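Local coordinates for protein polysaccharide Lyase Family 6 (Bacteroides cellulosilyticus, PDB 6QPS) that probably cleaves mannuronic acid-rich alginate by beta-elimination, as a calcium-binding polysaccharide lyase of family 6, at residues N42-G46 against G68-I74; A84-L90 against L104-W110; V317-E323 against S338-E343; F352-L357 against F378-D384. One frame throughout, in Å; residues are numbered along the deposited sequence.

Overall arrangement
The four contacts are strung along one right-handed parallel beta-helix, the fold of this lyase family. Contact 1 lies near its N-terminal end, where the loop after helix 31-40 meets a turn between strands; contact 2, its centre about 25 Å away, pairs neighbouring strands a little further on. Contacts 3 and 4 lie on the other side of the chain's centre, about 42 and 44 Å from contact 2 between centres. These two are about 25 Å apart by their centres, yet their nearest atoms come within about 7 Å. Contact 3 alone approaches the metal site: the side chain of Y339 is about 9 Å from the bound calcium ion.

Contact 1: residues N42-G46 against G68-I74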
# COMPACT_ATOMS: atom_id res chain seq x y z
N ASN A 42 -17.88 28.76 2.13
CA ASN A 42 -18.91 29.30 3.01
C ASN A 42 -19.53 28.26 3.94
O ASN A 42 -20.29 28.64 4.85
CB ASN A 42 -20.05 29.97 2.20
CG ASN A 42 -19.59 31.19 1.43
OD1 ASN A 42 -18.64 31.88 1.81
ND2 ASN A 42 -20.28 31.47 0.32
N LEU A 43 -19.29 26.98 3.71
CA LEU A 43 -19.78 25.97 4.64
C LEU A 43 -19.13 26.16 6.02
O LEU A 43 -17.97 26.57 6.14
CB LEU A 43 -19.47 24.57 4.12
CG LEU A 43 -20.27 24.12 2.89
CD1 LEU A 43 -19.69 22.92 2.21
CD2 LEU A 43 -21.73 23.85 3.33
N GLN A 44 -19.91 25.88 7.06
CA GLN A 44 -19.47 26.05 8.44
C GLN A 44 -19.37 24.70 9.15
O GLN A 44 -19.97 23.71 8.71
CB GLN A 44 -20.46 26.94 9.19
CG GLN A 44 -20.61 28.33 8.58
CD GLN A 44 -19.29 29.09 8.53
OE1 GLN A 44 -18.57 29.17 9.52
NE2 GLN A 44 -18.97 29.64 7.37
N PRO A 45 -18.63 24.64 10.26
CA PRO A 45 -18.47 23.37 10.99
C PRO A 45 -19.80 22.70 11.29
O PRO A 45 -20.74 23.34 11.77
CB PRO A 45 -17.74 23.78 12.27
CG PRO A 45 -16.94 25.01 11.87
CD PRO A 45 -17.86 25.74 10.89
N GLY A 46 -19.87 21.40 11.01
CA GLY A 46 -21.07 20.65 11.23
C GLY A 46 -22.06 20.67 10.09
O GLY A 46 -23.02 19.89 10.11
N GLY A 68 -13.82 23.15 8.83
CA GLY A 68 -14.41 22.48 9.97
C GLY A 68 -13.52 22.62 11.19
O GLY A 68 -12.44 23.22 11.16
N VAL A 69 -13.97 22.03 12.31
CA VAL A 69 -13.17 21.93 13.52
C VAL A 69 -13.29 20.53 14.10
O VAL A 69 -14.17 19.75 13.72
CB VAL A 69 -13.54 22.99 14.59
CG1 VAL A 69 -13.42 24.40 14.02
CG2 VAL A 69 -14.94 22.75 15.14
N SER A 70 -12.37 20.20 15.02
CA SER A 70 -12.35 18.87 15.61
C SER A 70 -13.69 18.57 16.26
O SER A 70 -14.22 19.37 17.04
CB SER A 70 -11.23 18.78 16.66
OG SER A 70 -11.31 17.56 17.37
N GLY A 71 -14.24 17.40 15.94
CA GLY A 71 -15.55 17.01 16.41
C GLY A 71 -16.70 17.57 15.61
O GLY A 71 -17.84 17.16 15.84
N LYS A 72 -16.44 18.49 14.69
CA LYS A 72 -17.48 19.11 13.88
C LYS A 72 -16.97 19.32 12.47
O LYS A 72 -16.82 20.46 12.01
CB LYS A 72 -17.90 20.46 14.47
CG LYS A 72 -18.56 20.40 15.82
CD LYS A 72 -19.58 21.52 15.95
CE LYS A 72 -19.11 22.55 16.94
NZ LYS A 72 -19.08 21.97 18.31
N PRO A 73 -16.66 18.24 11.75
CA PRO A 73 -16.24 18.40 10.36
C PRO A 73 -17.37 18.90 9.48
O PRO A 73 -18.55 18.85 9.84
CB PRO A 73 -15.81 16.98 9.94
CG PRO A 73 -16.62 16.07 10.81
CD PRO A 73 -16.73 16.82 12.15
N ILE A 74 -16.98 19.39 8.31
CA ILE A 74 -17.91 19.69 7.21
C ILE A 74 -17.99 18.45 6.33
O ILE A 74 -16.96 17.92 5.92
CB ILE A 74 -17.42 20.91 6.41
CG1 ILE A 74 -17.32 22.14 7.31
CG2 ILE A 74 -18.33 21.19 5.23
CD1 ILE A 74 -16.60 23.35 6.68
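The backbone N of G46 faces the carbonyls of K72 and P73. Its bond to P73 O is 3.1 Å long and bent to 136° at the hydrogen, and it reaches that oxygen from above the carbonyl plane; a second, weak bond runs from G46 N to K72 O at 3.3 Å. Inside 68-74 the polar contacts close a type II beta turn from V69 to K72, with K72 N bonded to V69 O, and G71 takes the positive phi that such a turn favours. Within 42-46, Q44 NE2 bonds back to N42 O at 3.0 Å.

This is the N-terminal end of the parallel beta-helix: 42-46 carries the chain from helix 31-40 to strand 48-51. The loop 68-74 joins strand 54-67 to strand 74-78, whose first residue, I74, also bonds through its backbone to Y98 and Q100.

The apolar contacts gather on I74 and P45. Both branches of I74 are used. CG2, anti to the backbone N, touches L43 CB at 3.7 Å, while the other branch runs along the backbone of L43 and Q44, with CG1 3.4 Å from Q44 O and CD1 3.5 Å from L43 O. P45 CB sits 3.5 Å from K72 O and 4.1 Å from V69 CG2, with CG facing G68 CA. The lysine's CB also meets P45 CB, after which the bent chain leads its amine away.

Contact 2: residues A84-L90 against L104-W110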
# COMPACT_ATOMS: atom_id res chain seq x y z
N ALA A 84 -25.90 7.65 -4.11
CA ALA A 84 -25.41 8.80 -4.86
C ALA A 84 -24.16 8.38 -5.64
O ALA A 84 -23.10 8.14 -5.03
CB ALA A 84 -25.10 9.99 -3.96
N VAL A 85 -24.28 8.33 -6.96
CA VAL A 85 -23.25 7.79 -7.86
C VAL A 85 -22.65 8.96 -8.63
O VAL A 85 -23.40 9.79 -9.17
CB VAL A 85 -23.87 6.78 -8.84
CG1 VAL A 85 -22.80 6.12 -9.70
CG2 VAL A 85 -24.69 5.73 -8.10
N ILE A 86 -21.32 9.02 -8.67
CA ILE A 86 -20.60 10.07 -9.40
C ILE A 86 -19.88 9.43 -10.57
O ILE A 86 -19.10 8.48 -10.39
CB ILE A 86 -19.63 10.80 -8.46
CG1 ILE A 86 -20.42 11.53 -7.37
CG2 ILE A 86 -18.76 11.75 -9.24
CD1 ILE A 86 -19.55 12.15 -6.28
N SER A 87 -20.12 9.95 -11.78
CA SER A 87 -19.65 9.34 -13.01
C SER A 87 -19.18 10.42 -13.99
O SER A 87 -19.54 11.59 -13.86
CB SER A 87 -20.76 8.48 -13.65
OG SER A 87 -21.24 7.52 -12.72
N GLY A 88 -18.40 10.01 -14.98
CA GLY A 88 -17.95 10.94 -16.00
C GLY A 88 -16.70 11.71 -15.59
O GLY A 88 -16.01 11.37 -14.62
N LYS A 89 -16.43 12.78 -16.34
CA LYS A 89 -15.21 13.56 -16.14
C LYS A 89 -15.19 14.19 -14.76
O LYS A 89 -16.20 14.73 -14.29
CB LYS A 89 -15.13 14.68 -17.18
CG LYS A 89 -14.78 14.23 -18.59
CD LYS A 89 -14.92 15.36 -19.59
CE LYS A 89 -14.11 15.05 -20.86
NZ LYS A 89 -14.79 15.50 -22.09
N LEU A 90 -14.02 14.14 -14.11
CA LEU A 90 -13.91 14.60 -12.73
C LEU A 90 -12.50 15.11 -12.41
O LEU A 90 -11.51 14.44 -12.72
CB LEU A 90 -14.25 13.44 -11.79
CG LEU A 90 -14.17 13.68 -10.29
CD1 LEU A 90 -15.11 14.81 -9.86
CD2 LEU A 90 -14.46 12.40 -9.48
N LEU A 104 -20.02 7.88 -0.63
CA LEU A 104 -20.14 8.21 -2.05
C LEU A 104 -19.65 7.05 -2.91
O LEU A 104 -18.68 6.37 -2.56
CB LEU A 104 -19.32 9.46 -2.38
CG LEU A 104 -19.77 10.75 -1.69
CD1 LEU A 104 -18.80 11.87 -1.99
CD2 LEU A 104 -21.19 11.16 -2.07
N LEU A 105 -20.29 6.86 -4.06
CA LEU A 105 -19.90 5.83 -5.01
C LEU A 105 -19.38 6.49 -6.29
O LEU A 105 -20.18 7.01 -7.08
CB LEU A 105 -21.09 4.94 -5.33
CG LEU A 105 -20.96 3.94 -6.48
CD1 LEU A 105 -19.79 3.03 -6.37
CD2 LEU A 105 -22.22 3.07 -6.55
N PHE A 106 -18.07 6.43 -6.49
CA PHE A 106 -17.43 6.88 -7.72
C PHE A 106 -17.39 5.67 -8.65
O PHE A 106 -16.68 4.70 -8.38
CB PHE A 106 -16.04 7.45 -7.47
CG PHE A 106 -16.01 8.66 -6.55
CD1 PHE A 106 -15.91 8.52 -5.19
CD2 PHE A 106 -16.07 9.94 -7.07
CE1 PHE A 106 -15.89 9.63 -4.35
CE2 PHE A 106 -16.05 11.05 -6.22
CZ PHE A 106 -15.97 10.89 -4.87
N TYR A 107 -18.17 5.71 -9.73
CA TYR A 107 -18.34 4.58 -10.64
C TYR A 107 -18.25 5.11 -12.06
O TYR A 107 -19.07 5.95 -12.46
CB TYR A 107 -19.66 3.85 -10.42
CG TYR A 107 -19.80 2.66 -11.37
CD1 TYR A 107 -19.00 1.53 -11.22
CD2 TYR A 107 -20.70 2.69 -12.42
CE1 TYR A 107 -19.10 0.47 -12.08
CE2 TYR A 107 -20.79 1.63 -13.29
CZ TYR A 107 -20.00 0.52 -13.12
OH TYR A 107 -20.09 -0.53 -14.00
N LYS A 108 -17.28 4.63 -12.83
CA LYS A 108 -17.08 5.09 -14.20
C LYS A 108 -16.99 6.61 -14.26
O LYS A 108 -17.55 7.27 -15.14
CB LYS A 108 -18.14 4.50 -15.15
CG LYS A 108 -17.92 3.00 -15.35
CD LYS A 108 -18.86 2.34 -16.35
CE LYS A 108 -18.41 0.87 -16.56
NZ LYS A 108 -19.24 0.06 -17.51
N ALA A 109 -16.28 7.18 -13.30
CA ALA A 109 -15.74 8.54 -13.38
C ALA A 109 -14.27 8.42 -13.75
O ALA A 109 -13.69 7.33 -13.69
CB ALA A 109 -15.85 9.22 -12.01
N TRP A 110 -13.66 9.53 -14.16
CA TRP A 110 -12.25 9.49 -14.50
C TRP A 110 -11.66 10.90 -14.48
O TRP A 110 -12.38 11.90 -14.53
CB TRP A 110 -12.00 8.85 -15.88
CG TRP A 110 -12.67 9.58 -17.01
CD1 TRP A 110 -12.16 10.62 -17.72
CD2 TRP A 110 -13.96 9.32 -17.57
NE1 TRP A 110 -13.05 11.04 -18.67
CE2 TRP A 110 -14.16 10.25 -18.61
CE3 TRP A 110 -14.95 8.37 -17.30
CZ2 TRP A 110 -15.32 10.27 -19.38
CZ3 TRP A 110 -16.11 8.39 -18.07
CH2 TRP A 110 -16.28 9.34 -19.09
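S87 OG donates to Y107 O over 2.7 Å, nearly in line with the C=O bond, and the serine's first torsion of -55°, with OG beside its own backbone N, aims the hydroxyl at that carbonyl. Beside it, G88 N makes an almost straight bond of 178° to K108 O. Before the corner the backbones pair in parallel register: L105 N to A84 O, I86 N to L105 O at 2.8 Å, and Y107 N to I86 O. Beyond it W110 N takes G88 O at 3.0 Å, while the bond from L90 N to W110 O is weak. Between I86 and G88 the register slips by one residue, a beta bulge, and the chains turn their corners at 88-89 and 108 with pairing resumed beyond.

Such stacked corners belong to successive coils of the parallel beta-helix. Strand 54-67 pairs with 84-87 in turn, and strand 131-138 with 99-111, so the ladder continues on both sides.

On one face V85 and L105 lie side by side, CG2 to CD2 at 3.9 Å; Y107 CB adjoins V85 CG1. On the other, I86 CD1 reaches F106 CE2 at 3.7 Å. Past the corner, the L90 and F106 side chains cross at about a right angle, L90 CD2 3.8 Å from F106 CD2. W110 CG lies between its backbone N and carbonyl carbon (chi1 60°), and the indole has one face against G88 and the start of K89: G88 CA makes a CH-pi contact 4.0 Å from the centroid of the six-membered ring, and K89 CG is 3.6 Å from W110 NE1.

Contact 3: residues V317-E323 against S338-E343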
# COMPACT_ATOMS: atom_id res chain seq x y z
N VAL A 317 16.54 -9.82 -0.06
CA VAL A 317 17.46 -8.80 0.46
C VAL A 317 18.49 -8.51 -0.64
O VAL A 317 19.29 -9.38 -1.00
CB VAL A 317 18.13 -9.23 1.77
CG1 VAL A 317 19.06 -8.11 2.28
CG2 VAL A 317 17.09 -9.57 2.84
N ARG A 318 18.45 -7.30 -1.18
CA ARG A 318 19.17 -6.97 -2.41
C ARG A 318 20.52 -6.33 -2.12
O ARG A 318 20.71 -5.64 -1.12
CB ARG A 318 18.33 -5.98 -3.22
CG ARG A 318 18.67 -5.94 -4.71
CD ARG A 318 18.11 -4.69 -5.40
NE ARG A 318 18.30 -4.68 -6.86
CZ ARG A 318 19.40 -4.28 -7.48
NH1 ARG A 318 20.45 -3.85 -6.79
NH2 ARG A 318 19.46 -4.31 -8.81
N VAL A 319 21.47 -6.53 -3.04
CA VAL A 319 22.67 -5.69 -3.06
C VAL A 319 22.28 -4.27 -3.46
O VAL A 319 21.22 -4.04 -4.05
CB VAL A 319 23.76 -6.23 -4.00
CG1 VAL A 319 24.20 -7.62 -3.59
CG2 VAL A 319 23.30 -6.21 -5.47
N GLY A 320 23.14 -3.32 -3.13
CA GLY A 320 22.96 -1.96 -3.59
C GLY A 320 24.01 -1.53 -4.59
O GLY A 320 25.05 -2.17 -4.72
N VAL A 321 23.72 -0.44 -5.30
CA VAL A 321 24.66 0.19 -6.20
C VAL A 321 25.40 1.31 -5.51
O VAL A 321 26.59 1.52 -5.78
CB VAL A 321 23.92 0.69 -7.47
CG1 VAL A 321 24.87 1.42 -8.41
CG2 VAL A 321 23.21 -0.47 -8.19
N TYR A 322 24.71 2.07 -4.65
CA TYR A 322 25.30 3.22 -3.98
C TYR A 322 25.07 3.13 -2.48
O TYR A 322 24.20 2.41 -1.99
CB TYR A 322 24.70 4.56 -4.49
CG TYR A 322 24.88 4.76 -5.96
CD1 TYR A 322 26.13 5.04 -6.49
CD2 TYR A 322 23.81 4.64 -6.85
CE1 TYR A 322 26.31 5.20 -7.84
CE2 TYR A 322 23.98 4.80 -8.20
CZ TYR A 322 25.23 5.07 -8.69
OH TYR A 322 25.43 5.24 -10.05
N GLU A 323 25.89 3.89 -1.75
CA GLU A 323 25.60 4.11 -0.34
C GLU A 323 24.44 5.08 -0.19
O GLU A 323 24.10 5.83 -1.11
CB GLU A 323 26.82 4.70 0.38
CG GLU A 323 28.16 3.99 0.13
CD GLU A 323 28.27 2.65 0.85
OE1 GLU A 323 27.34 2.22 1.55
OE2 GLU A 323 29.34 2.02 0.70
N SER A 338 18.25 4.76 -8.22
CA SER A 338 19.02 3.52 -8.20
C SER A 338 18.67 2.69 -6.97
O SER A 338 17.52 2.74 -6.50
CB SER A 338 20.52 3.85 -8.33
OG SER A 338 21.27 2.66 -8.47
N TYR A 339 19.62 1.87 -6.50
CA TYR A 339 19.43 0.97 -5.36
C TYR A 339 20.50 1.27 -4.33
O TYR A 339 21.68 1.41 -4.68
CB TYR A 339 19.54 -0.51 -5.81
CG TYR A 339 18.47 -0.92 -6.80
CD1 TYR A 339 18.64 -0.74 -8.16
CD2 TYR A 339 17.27 -1.46 -6.36
CE1 TYR A 339 17.64 -1.09 -9.07
CE2 TYR A 339 16.26 -1.80 -7.25
CZ TYR A 339 16.47 -1.63 -8.60
OH TYR A 339 15.48 -1.97 -9.50
N HIS A 340 20.10 1.35 -3.06
CA HIS A 340 20.98 1.76 -1.98
C HIS A 340 21.21 0.61 -1.00
O HIS A 340 20.30 -0.19 -0.72
CB HIS A 340 20.45 3.03 -1.32
CG HIS A 340 20.38 4.18 -2.28
ND1 HIS A 340 19.33 4.33 -3.17
CD2 HIS A 340 21.25 5.17 -2.54
CE1 HIS A 340 19.54 5.41 -3.90
NE2 HIS A 340 20.71 5.93 -3.55
N ARG A 341 22.45 0.54 -0.49
CA ARG A 341 22.88 -0.58 0.35
C ARG A 341 21.88 -0.91 1.47
O ARG A 341 21.36 -0.03 2.17
CB ARG A 341 24.25 -0.27 0.97
CG ARG A 341 24.89 -1.48 1.64
CD ARG A 341 26.05 -1.09 2.57
NE ARG A 341 27.25 -0.60 1.90
CZ ARG A 341 28.29 -1.35 1.52
NH1 ARG A 341 28.28 -2.66 1.69
NH2 ARG A 341 29.34 -0.78 0.97
N VAL A 342 21.64 -2.21 1.65
CA VAL A 342 20.91 -2.68 2.81
C VAL A 342 21.85 -2.71 4.01
O VAL A 342 22.87 -3.40 3.99
CB VAL A 342 20.30 -4.07 2.56
CG1 VAL A 342 19.69 -4.61 3.85
CG2 VAL A 342 19.25 -4.02 1.44
N GLU A 343 21.51 -1.98 5.06
CA GLU A 343 22.27 -2.10 6.30
C GLU A 343 21.34 -1.87 7.49
O GLU A 343 20.35 -1.14 7.40
CB GLU A 343 23.56 -1.27 6.43
CG GLU A 343 23.60 0.04 5.78
CD GLU A 343 25.01 0.67 5.81
OE1 GLU A 343 25.86 0.29 6.64
OE2 GLU A 343 25.28 1.57 5.00
O HOH W 1 22.87 -4.31 0.15
O HOH W 2 16.52 -5.18 -9.53
O HOH W 3 24.85 2.95 2.78
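R318 lies flat on the ring of Y339: the planes are 6° apart and CZ is 3.6 Å from the ring centroid, a cation-pi stack. The arginine chain, extended from CG to NE, carries its guanidinium over the middle of the phenol. At the far end of the contact R341 grips E323 side-on, NE to OE1 and NH2 to OE2, both 2.8 Å and nearly straight; each carboxylate oxygen is met on its syn side, with the planes 21° apart.

Between these ends the backbone does the holding. Y339 O accepts from both V321 N (2.8 Å) and Y322 N (3.1 Å), and R341 N bonds to Y322 O at 3.0 Å. G320 CA faces the H340-R341 peptide, 4.0 Å from R341 N. V342 CG2 rests on R318 O, and a water links that carbonyl to V342 N. Another water donates to E323 OE1 and E343 OE2, two acidic groups that lie close together.

Further out, R318 NH1 is fixed by V319 O at 2.9 Å and by R363 O, R270 makes a cation-pi contact with Y339, and E343 is paired with R369. The segments form the base of a long excursion between strands 313-318 and 345-353 of the parallel beta-helix, and the side chain of Y339 is about 9 Å from the calcium ion bound at the lyase's metal site.

Contact 4: residues F352-L357 against F378-D384; sequences FLNSSL and FAGQTPD
Two successive coils of the parallel beta-helix meet here as their strands run out into turns. F352 pairs with F378 and L353 with A379 in parallel: A379 N bonds to F352 O at 3.0 Å and N354 N to A379 O at 2.8 Å. The turns then part and rejoin at L357 N, which takes D384 O at 3.0 Å, while S356 CB packs on the D384 carboxylate. One water bridges the gap between the turns, donating to N354 OD1 and T382 O and accepting from Q381 N.

Inside, the F378 ring is the centre of the packing. Its CG stands anti to the backbone N (chi1 -174°), which brings the ring against S355 and L357 of the neighbouring turn. L357 CD1 sits over the ring's middle, 3.7 Å from the centroid and 10° off the normal, and S355 O comes in at the edge, 3.4 Å from F378 CE1. L357 puts its other methyl, CD2, over the face of F352, wedging between the two phenyl rings.

W404 and F406 meet F378 edge-to-face from the following coil. On the preceding side, D309 takes N354 ND2, G314 N bonds to S356 OG, and L315 of strand 313-318 touches F352 and L357.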
# COMPACT_ATOMS: atom_id res chain seq x y z
N PHE A 352 7.97 -17.91 7.20
CA PHE A 352 8.04 -18.08 5.75
C PHE A 352 7.68 -19.52 5.46
O PHE A 352 8.48 -20.44 5.68
CB PHE A 352 9.43 -17.75 5.24
CG PHE A 352 9.90 -16.38 5.62
CD1 PHE A 352 9.61 -15.30 4.81
CD2 PHE A 352 10.61 -16.17 6.79
CE1 PHE A 352 10.02 -14.03 5.15
CE2 PHE A 352 11.04 -14.89 7.12
CZ PHE A 352 10.73 -13.82 6.32
N LEU A 353 6.45 -19.72 5.01
CA LEU A 353 5.85 -21.03 4.81
C LEU A 353 5.67 -21.30 3.32
O LEU A 353 4.92 -20.59 2.64
CB LEU A 353 4.52 -21.10 5.57
CG LEU A 353 3.73 -22.39 5.46
CD1 LEU A 353 4.53 -23.60 5.97
CD2 LEU A 353 2.41 -22.29 6.19
N ASN A 354 6.37 -22.32 2.82
CA ASN A 354 6.42 -22.56 1.38
C ASN A 354 6.64 -21.25 0.61
O ASN A 354 6.01 -20.99 -0.42
CB ASN A 354 5.17 -23.30 0.91
CG ASN A 354 5.27 -23.72 -0.52
OD1 ASN A 354 6.34 -24.12 -1.00
ND2 ASN A 354 4.14 -23.66 -1.22
N SER A 355 7.59 -20.45 1.12
CA SER A 355 7.97 -19.16 0.54
C SER A 355 9.48 -18.98 0.69
O SER A 355 10.03 -19.23 1.76
CB SER A 355 7.23 -18.03 1.29
OG SER A 355 5.82 -18.20 1.20
N SER A 356 10.13 -18.51 -0.37
CA SER A 356 11.59 -18.56 -0.46
C SER A 356 12.29 -17.45 0.35
O SER A 356 11.71 -16.40 0.69
CB SER A 356 12.03 -18.39 -1.91
OG SER A 356 11.83 -17.02 -2.26
N LEU A 357 13.58 -17.69 0.62
CA LEU A 357 14.52 -16.68 1.12
C LEU A 357 15.55 -16.47 0.02
O LEU A 357 16.21 -17.43 -0.39
CB LEU A 357 15.21 -17.14 2.40
CG LEU A 357 14.28 -17.45 3.57
CD1 LEU A 357 15.08 -18.03 4.75
CD2 LEU A 357 13.48 -16.25 4.02
N PHE A 378 11.21 -21.03 9.00
CA PHE A 378 11.34 -21.31 7.57
C PHE A 378 10.85 -22.74 7.41
O PHE A 378 11.46 -23.67 7.93
CB PHE A 378 12.81 -21.15 7.17
CG PHE A 378 13.11 -21.27 5.67
CD1 PHE A 378 12.37 -20.61 4.69
CD2 PHE A 378 14.20 -22.00 5.28
CE1 PHE A 378 12.70 -20.72 3.35
CE2 PHE A 378 14.54 -22.10 3.95
CZ PHE A 378 13.77 -21.48 2.98
N ALA A 379 9.70 -22.92 6.74
CA ALA A 379 9.04 -24.22 6.74
C ALA A 379 8.35 -24.48 5.41
O ALA A 379 8.08 -23.55 4.64
CB ALA A 379 8.02 -24.31 7.88
N GLY A 380 8.03 -25.73 5.18
CA GLY A 380 7.33 -26.11 3.97
C GLY A 380 7.62 -27.56 3.62
O GLY A 380 7.83 -28.39 4.50
N GLN A 381 7.57 -27.84 2.32
CA GLN A 381 7.82 -29.17 1.80
C GLN A 381 9.28 -29.26 1.37
O GLN A 381 10.09 -29.92 2.03
CB GLN A 381 6.86 -29.46 0.64
CG GLN A 381 5.43 -29.66 1.11
CD GLN A 381 4.78 -28.35 1.54
OE1 GLN A 381 4.70 -27.39 0.77
NE2 GLN A 381 4.30 -28.31 2.79
N THR A 382 9.63 -28.57 0.29
CA THR A 382 11.00 -28.43 -0.20
C THR A 382 11.47 -27.02 0.08
O THR A 382 10.75 -26.07 -0.25
CB THR A 382 11.01 -28.67 -1.72
OG1 THR A 382 10.56 -30.00 -2.01
CG2 THR A 382 12.39 -28.46 -2.28
N PRO A 383 12.64 -26.82 0.70
CA PRO A 383 13.13 -25.45 0.93
C PRO A 383 13.65 -24.79 -0.34
O PRO A 383 14.29 -25.41 -1.20
CB PRO A 383 14.26 -25.66 1.95
CG PRO A 383 14.77 -27.04 1.66
CD PRO A 383 13.59 -27.84 1.19
N ASP A 384 13.38 -23.49 -0.42
CA ASP A 384 13.83 -22.62 -1.51
C ASP A 384 14.67 -21.52 -0.87
O ASP A 384 14.16 -20.47 -0.45
CB ASP A 384 12.64 -22.06 -2.28
CG ASP A 384 13.05 -21.34 -3.56
OD1 ASP A 384 14.27 -21.15 -3.79
OD2 ASP A 384 12.14 -20.98 -4.33
O HOH W 4 8.10 -25.57 0.62
O HOH W 5 9.47 -21.74 3.05